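Side-chain contact in amidohydrolase (Staphylococcus aureus, PDB 3NUR), which probably hydrolyses a carbon-nitrogen bond of the amide type, at a metal site in a TIM barrel, on a substrate that is not known: residues A315-P318 / Y319-E323. Residues are numbered along the deposited sequence; the frame is centred on the assembly and turned at random.
With CA (calcium ion), chain B.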
loop_
_atom_site.group_PDB
_atom_site.type_symbol
_atom_site.label_atom_id
_atom_site.label_comp_id
_atom_site.label_asym_id
_atom_site.label_seq_id
_atom_site.Cartn_x
_atom_site.Cartn_y
_atom_site.Cartn_z
ATOM N N ALA A 315 -7.523 7.560 -0.381
ATOM C CA ALA A 315 -8.810 7.612 0.316
ATOM C C ALA A 315 -9.220 6.309 0.997
ATOM O O ALA A 315 -10.132 6.337 1.818
ATOM C CB ALA A 315 -9.910 7.982 -0.686
ATOM N N ASP A 316 -8.632 5.168 0.593
ATOM C CA ASP A 316 -9.050 3.820 1.054
ATOM C C ASP A 316 -10.476 3.520 0.531
ATOM O O ASP A 316 -11.250 2.768 1.144
ATOM C CB ASP A 316 -8.928 3.636 2.590
ATOM C CG ASP A 316 -8.748 2.191 3.003
ATOM O OD1 ASP A 316 -8.362 1.362 2.129
ATOM O OD2 ASP A 316 -9.079 1.853 4.182
ATOM N N TYR A 317 -10.817 4.109 -0.636
ATOM C CA TYR A 317 -12.124 3.867 -1.229
ATOM C C TYR A 317 -12.269 2.370 -1.577
ATOM O O TYR A 317 -11.314 1.792 -2.089
ATOM C CB TYR A 317 -12.310 4.731 -2.499
ATOM C CG TYR A 317 -13.640 4.495 -3.166
ATOM C CD1 TYR A 317 -14.768 5.219 -2.786
ATOM C CD2 TYR A 317 -13.805 3.467 -4.100
ATOM C CE1 TYR A 317 -16.020 4.945 -3.330
ATOM C CE2 TYR A 317 -15.053 3.197 -4.663
ATOM C CZ TYR A 317 -16.154 3.949 -4.283
ATOM O OH TYR A 317 -17.391 3.711 -4.839
ATOM N N PRO A 318 -13.429 1.718 -1.330
ATOM C CA PRO A 318 -14.688 2.242 -0.758
ATOM C C PRO A 318 -14.855 1.933 0.738
ATOM O O PRO A 318 -15.928 2.180 1.287
ATOM C CB PRO A 318 -15.734 1.485 -1.572
ATOM C CG PRO A 318 -15.123 0.100 -1.679
ATOM C CD PRO A 318 -13.614 0.320 -1.789
ATOM N N TYR A 319 -13.811 1.372 1.393
ATOM C CA TYR A 319 -13.865 1.009 2.816
ATOM C C TYR A 319 -13.985 2.247 3.691
ATOM O O TYR A 319 -14.641 2.213 4.736
ATOM C CB TYR A 319 -12.710 0.062 3.202
ATOM C CG TYR A 319 -12.626 -1.135 2.281
ATOM C CD1 TYR A 319 -13.737 -1.941 2.042
ATOM C CD2 TYR A 319 -11.431 -1.470 1.653
ATOM C CE1 TYR A 319 -13.667 -3.034 1.172
ATOM C CE2 TYR A 319 -11.346 -2.570 0.800
ATOM C CZ TYR A 319 -12.462 -3.354 0.567
ATOM O OH TYR A 319 -12.383 -4.426 -0.306
ATOM N N ILE A 320 -13.413 3.360 3.205
ATOM C CA ILE A 320 -13.632 4.716 3.717
ATOM C C ILE A 320 -14.092 5.523 2.486
ATOM O O ILE A 320 -13.491 5.378 1.422
ATOM C CB ILE A 320 -12.390 5.390 4.392
ATOM C CG1 ILE A 320 -11.748 4.466 5.462
ATOM C CG2 ILE A 320 -12.805 6.748 5.020
ATOM C CD1 ILE A 320 -10.554 5.051 6.207
ATOM N N GLU A 321 -15.135 6.372 2.630
ATOM C CA GLU A 321 -15.572 7.287 1.566
ATOM C C GLU A 321 -15.456 8.694 2.187
ATOM O O GLU A 321 -16.458 9.243 2.663
ATOM C CB GLU A 321 -16.999 6.962 1.057
ATOM C CG GLU A 321 -17.061 5.602 0.364
ATOM C CD GLU A 321 -18.415 5.131 -0.147
ATOM O OE1 GLU A 321 -19.158 5.953 -0.730
ATOM O OE2 GLU A 321 -18.701 3.918 -0.025
ATOM N N PRO A 322 -14.214 9.238 2.294
ATOM C CA PRO A 322 -14.040 10.518 3.006
ATOM C C PRO A 322 -14.679 11.705 2.310
ATOM O O PRO A 322 -14.300 12.065 1.193
ATOM C CB PRO A 322 -12.517 10.638 3.194
ATOM C CG PRO A 322 -11.927 9.755 2.179
ATOM C CD PRO A 322 -12.920 8.702 1.811
ATOM N N GLU A 323 -15.704 12.280 2.969
ATOM C CA GLU A 323 -16.487 13.402 2.442
ATOM C C GLU A 323 -15.669 14.687 2.250
ATOM O O GLU A 323 -16.068 15.531 1.446
ATOM C CB GLU A 323 -17.765 13.643 3.283
ATOM C CG GLU A 323 -17.525 14.308 4.630
ATOM C CD GLU A 323 -18.607 14.135 5.682
ATOM O OE1 GLU A 323 -19.130 13.005 5.828
ATOM O OE2 GLU A 323 -18.883 15.118 6.408
HETATM CA CA CA B . -6.896 -0.168 2.328
HETATM O O HOH W 1 -6.983 0.220 4.473
HETATM O O HOH W 2 -8.224 -1.898 2.911
#
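Pro318, joined to Tyr317 by a cis peptide bond, sits between two tyrosine rings. Its CB lies 3.5 Å above the plane of the Tyr317 ring, over the centre. Its CD makes a CH-pi contact with Tyr319, 4.2 Å from the ring centroid and only 2° off the normal. The cis bond makes residues 316-319 a type VIa turn, and Ile320 N comes back to donate to Asp316 O at 3.0 Å. The bond is nearly straight at the hydrogen (167°), but the donor nitrogen lies above the carbonyl plane. Tyr317 CA returns a C-H...O contact to Ile320 O. The turn supplies one ligand, Asp316, to the metal site of an amidohydrolase TIM barrel. A chi1 of -155° swings its carboxylate away from the backbone N, toward the calcium ion, which OD1 binds at 2.1 Å with Glu28, His30, His192 and two waters. Its OD2 accepts a weak hydrogen bond from one of these waters, and Ile320 CG1 packs against that same oxygen at 3.9 Å. OD1 also lies at the edge of the Tyr319 ring, close to its plane. Tyr319 OH is hydrogen-bonded to Asp70 OD2 and Asn96 N, which probably holds the far end of the ring. Glu321 CG meets Tyr317 CE1 obliquely at 3.9 Å. Before the turn, Ala315 CB packs on Pro322 CG, beyond it in the chain, and both residues touch Phe81 of helix 75-84.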